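Local coordinates for protein aspartate aminotransferase, cytoplasmic (Schizosaccharomyces pombe 972h-, PDB 6JPK) that catalyses the pyridoxal 5'-phosphate-dependent transfer of an amino group between L-aspartate and 2-oxoglutarate, giving oxaloacetate and L-glutamate, as a homodimer, at residues L71-G75 / C285-R289; F113-I119 / L144-L148. The protein carries 1 engineered substitution. One frame throughout, in Å; residues are numbered along the deposited sequence.

Contact 1: L71-G75 / C285-R289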
# COMPACT_ATOMS: atom_id res chain seq x y z
N LEU A 71 2.84 -12.28 -1.43
CA LEU A 71 1.65 -12.85 -0.83
C LEU A 71 0.54 -13.01 -1.86
O LEU A 71 0.56 -12.36 -2.91
CB LEU A 71 1.15 -11.95 0.29
CG LEU A 71 2.11 -11.75 1.46
CD1 LEU A 71 1.43 -10.90 2.53
CD2 LEU A 71 2.55 -13.11 2.02
N PRO A 72 -0.45 -13.88 -1.58
CA PRO A 72 -1.70 -13.83 -2.35
C PRO A 72 -2.30 -12.44 -2.38
O PRO A 72 -2.00 -11.57 -1.55
CB PRO A 72 -2.61 -14.83 -1.62
CG PRO A 72 -1.66 -15.80 -1.03
CD PRO A 72 -0.43 -15.02 -0.65
N ILE A 73 -3.18 -12.21 -3.35
CA ILE A 73 -3.71 -10.87 -3.56
C ILE A 73 -4.44 -10.37 -2.32
O ILE A 73 -4.35 -9.20 -1.94
CB ILE A 73 -4.60 -10.85 -4.82
CG1 ILE A 73 -5.13 -9.44 -5.07
CG2 ILE A 73 -5.76 -11.82 -4.68
CD1 ILE A 73 -5.37 -9.23 -6.51
N ALA A 74 -5.17 -11.26 -1.65
CA ALA A 74 -5.92 -10.91 -0.45
C ALA A 74 -5.05 -10.95 0.81
O ALA A 74 -5.54 -10.60 1.89
CB ALA A 74 -7.12 -11.85 -0.30
N GLY A 75 -3.80 -11.38 0.70
CA GLY A 75 -2.85 -11.33 1.79
C GLY A 75 -2.53 -12.71 2.34
O GLY A 75 -2.93 -13.74 1.81
N CYS A 285 -10.73 -8.17 -4.75
CA CYS A 285 -9.44 -8.54 -5.33
C CYS A 285 -9.14 -7.74 -6.59
O CYS A 285 -7.97 -7.45 -6.87
CB CYS A 285 -9.41 -10.04 -5.64
SG CYS A 285 -9.26 -11.07 -4.14
N ILE A 286 -10.17 -7.39 -7.36
CA ILE A 286 -9.97 -6.55 -8.55
C ILE A 286 -9.46 -5.17 -8.14
O ILE A 286 -8.50 -4.65 -8.72
CB ILE A 286 -11.27 -6.45 -9.36
CG1 ILE A 286 -11.60 -7.82 -9.98
CG2 ILE A 286 -11.14 -5.37 -10.44
CD1 ILE A 286 -12.90 -7.82 -10.74
N VAL A 287 -10.08 -4.56 -7.13
CA VAL A 287 -9.59 -3.28 -6.63
C VAL A 287 -8.14 -3.40 -6.16
O VAL A 287 -7.28 -2.61 -6.56
CB VAL A 287 -10.51 -2.74 -5.52
CG1 VAL A 287 -9.90 -1.47 -4.90
CG2 VAL A 287 -11.90 -2.46 -6.08
N GLN A 288 -7.87 -4.38 -5.30
CA GLN A 288 -6.52 -4.61 -4.78
C GLN A 288 -5.50 -4.79 -5.91
O GLN A 288 -4.40 -4.22 -5.88
CB GLN A 288 -6.53 -5.86 -3.89
CG GLN A 288 -5.22 -6.17 -3.15
CD GLN A 288 -5.28 -5.72 -1.70
OE1 GLN A 288 -5.70 -4.60 -1.41
NE2 GLN A 288 -4.87 -6.60 -0.77
N ARG A 289 -5.85 -5.59 -6.92
CA ARG A 289 -4.91 -5.88 -8.00
C ARG A 289 -4.47 -4.62 -8.71
O ARG A 289 -3.31 -4.51 -9.13
CB ARG A 289 -5.54 -6.86 -9.01
CG ARG A 289 -4.51 -7.62 -9.86
CD ARG A 289 -5.13 -8.73 -10.74
NE ARG A 289 -5.91 -9.71 -9.99
CZ ARG A 289 -7.20 -9.96 -10.19
NH1 ARG A 289 -7.87 -9.31 -11.13
NH2 ARG A 289 -7.84 -10.87 -9.45
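After L71 the chain folds into a type I beta turn from P72 to G75, closed by the backbone hydrogen bond from G75 N to P72 O (2.9 Å). I73, second in the turn, carries most of the contact with the last turn of helix 274-289. Its extended t, t side chain points at the helix, so that CD1 reaches C285 O at 3.2 Å and R289 CB at 3.4 Å, while I73 CG2 packs on C285 SG at 3.6 Å. The polar link is a side-chain-to-backbone hydrogen bond, Q288 NE2 to I73 O (2.9 Å, 162°); the same NE2 also donates to Q104 O, tying turn, helix and strand 100-106 together. A74 CB touches C285 SG loosely at 4.5 Å. At G75 (phi/psi 109/-172°) a CB would jam against A74 O, which explains the glycine. Away from the substrate-binding residues, this is a surface contact of the class I aminotransferase fold: a beta turn docked by its second residue onto a helix end beside an edge strand.

Contact 2: F113-I119 / L144-L148; sequences FLAASFI and LWEKL
Residues 113-119 form regular alpha-helix within helix 107-127, and 144-148 come from the C-terminal end region of helix 140-147, with L148 at phi/psi -87/6°. The CA pairs F113-L144, A116-W145 and S117-L148 lie 6.9, 6.4 and 6.6 Å apart, so both segments advance in the same sense. A116 CB enters a pocket made by L144 CD2 (3.7 Å; chi1 t), L148 CD1 (3.6 Å; chi1 m, chi2 t) and W145. With chi1 m and chi2 82°, W145 lays its six-membered ring against that methyl in a CH-pi contact, 3.5 Å from CB to centroid; I119 CD1 meets the ring edge at W145 CH2 (4.0 Å). F113, chi1 t, sets CE2 3.9 Å from L148 CD2. S117 OG, chi1 m, donates a hydrogen bond to F113 O (2.8 Å) within its helix. A small alanine over a tryptophan face thus marks the closest helix approach. Both helices pack on the large sheet of the aminotransferase fold: W145 touches L184 and V152, I119 touches I182, and helix 274-289 packs against L114 and F118.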
# COMPACT_ATOMS: atom_id res chain seq x y z
N PHE A 113 -9.93 2.54 2.28
CA PHE A 113 -9.94 2.80 0.84
C PHE A 113 -10.60 1.64 0.10
O PHE A 113 -11.41 1.86 -0.81
CB PHE A 113 -8.52 3.04 0.33
CG PHE A 113 -8.45 3.26 -1.16
CD1 PHE A 113 -8.17 2.21 -2.02
CD2 PHE A 113 -8.70 4.51 -1.70
CE1 PHE A 113 -8.12 2.40 -3.39
CE2 PHE A 113 -8.66 4.71 -3.07
CZ PHE A 113 -8.37 3.66 -3.92
N LEU A 114 -10.28 0.41 0.50
CA LEU A 114 -10.91 -0.76 -0.12
C LEU A 114 -12.42 -0.74 0.07
O LEU A 114 -13.17 -0.94 -0.89
CB LEU A 114 -10.34 -2.04 0.49
CG LEU A 114 -9.27 -2.84 -0.25
CD1 LEU A 114 -8.96 -4.10 0.55
CD2 LEU A 114 -9.75 -3.19 -1.66
N ALA A 115 -12.87 -0.57 1.31
CA ALA A 115 -14.30 -0.61 1.57
C ALA A 115 -15.02 0.49 0.80
O ALA A 115 -16.07 0.25 0.20
CB ALA A 115 -14.57 -0.48 3.07
N ALA A 116 -14.45 1.70 0.80
CA ALA A 116 -15.10 2.82 0.14
C ALA A 116 -15.13 2.64 -1.37
O ALA A 116 -16.15 2.94 -2.00
CB ALA A 116 -14.40 4.13 0.51
N SER A 117 -14.03 2.18 -1.97
CA SER A 117 -14.03 1.89 -3.40
C SER A 117 -15.10 0.87 -3.75
O SER A 117 -15.89 1.07 -4.68
CB SER A 117 -12.66 1.38 -3.87
OG SER A 117 -11.64 2.30 -3.58
N PHE A 118 -15.14 -0.24 -3.01
CA PHE A 118 -16.16 -1.25 -3.27
C PHE A 118 -17.57 -0.66 -3.10
O PHE A 118 -18.44 -0.84 -3.96
CB PHE A 118 -15.99 -2.46 -2.35
CG PHE A 118 -17.09 -3.46 -2.51
CD1 PHE A 118 -17.05 -4.37 -3.55
CD2 PHE A 118 -18.20 -3.43 -1.69
CE1 PHE A 118 -18.09 -5.27 -3.74
CE2 PHE A 118 -19.23 -4.31 -1.87
CZ PHE A 118 -19.17 -5.24 -2.91
N ILE A 119 -17.81 0.03 -1.99
CA ILE A 119 -19.15 0.53 -1.71
C ILE A 119 -19.57 1.58 -2.74
O ILE A 119 -20.74 1.63 -3.15
CB ILE A 119 -19.23 1.07 -0.27
CG1 ILE A 119 -19.16 -0.11 0.73
CG2 ILE A 119 -20.52 1.86 -0.04
CD1 ILE A 119 -18.81 0.30 2.16
N LEU A 144 -11.06 10.89 1.87
CA LEU A 144 -10.95 9.59 1.20
C LEU A 144 -12.24 9.25 0.46
O LEU A 144 -12.19 8.78 -0.69
CB LEU A 144 -10.59 8.51 2.23
CG LEU A 144 -10.43 7.07 1.73
CD1 LEU A 144 -9.32 6.35 2.51
CD2 LEU A 144 -11.74 6.29 1.83
N TRP A 145 -13.39 9.50 1.09
CA TRP A 145 -14.67 9.17 0.47
C TRP A 145 -15.02 10.15 -0.63
O TRP A 145 -15.50 9.74 -1.70
CB TRP A 145 -15.78 9.13 1.53
CG TRP A 145 -15.78 7.85 2.32
CD1 TRP A 145 -15.00 7.56 3.40
CD2 TRP A 145 -16.60 6.70 2.09
NE1 TRP A 145 -15.28 6.29 3.86
CE2 TRP A 145 -16.25 5.74 3.07
CE3 TRP A 145 -17.58 6.38 1.15
CZ2 TRP A 145 -16.86 4.49 3.14
CZ3 TRP A 145 -18.19 5.14 1.23
CH2 TRP A 145 -17.82 4.21 2.21
N GLU A 146 -14.79 11.45 -0.40
CA GLU A 146 -15.04 12.45 -1.44
C GLU A 146 -14.18 12.21 -2.68
O GLU A 146 -14.65 12.37 -3.81
CB GLU A 146 -14.80 13.87 -0.90
CG GLU A 146 -15.90 14.40 0.05
CD GLU A 146 -15.57 15.76 0.68
OE1 GLU A 146 -14.40 16.21 0.59
OE2 GLU A 146 -16.49 16.38 1.27
N LYS A 147 -12.91 11.83 -2.48
CA LYS A 147 -12.05 11.54 -3.63
C LYS A 147 -12.58 10.38 -4.46
O LYS A 147 -12.33 10.32 -5.67
CB LYS A 147 -10.61 11.21 -3.20
CG LYS A 147 -9.83 12.35 -2.53
CD LYS A 147 -9.76 13.61 -3.36
CE LYS A 147 -8.76 14.58 -2.73
NZ LYS A 147 -8.57 15.77 -3.59
N LEU A 148 -13.29 9.44 -3.85
CA LEU A 148 -13.89 8.34 -4.59
C LEU A 148 -15.26 8.69 -5.13
O LEU A 148 -15.92 7.82 -5.70
CB LEU A 148 -13.98 7.09 -3.71
CG LEU A 148 -12.61 6.48 -3.43
CD1 LEU A 148 -12.66 5.46 -2.30
CD2 LEU A 148 -12.05 5.85 -4.71

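In the fold
Helix 107-127 connects the two contacts, whose centres are 16 Å apart. While contact 2 uses its A116 side, L114 and S117 meet the helix of contact 1: V287 CG1 lies 3.7 Å from L114 CD2, Q288 OE1 is 3.8 Å from L114 CD1, and V287 CG1 is 4.1 Å from S117 CB. Helices 274-289, 107-127 and 140-147 thus pack in succession. Along the chain, contact 2 is nested within the loop closed by 71-75 and 285-289. Both reach the second subunit, through I286 on its A12 and through F113 and L144 on its N290. Contact 2 is the nearer to the substrate site inferred by similarity, the L144 side chain being about 6 Å from that of W138, which by similarity binds L-aspartate.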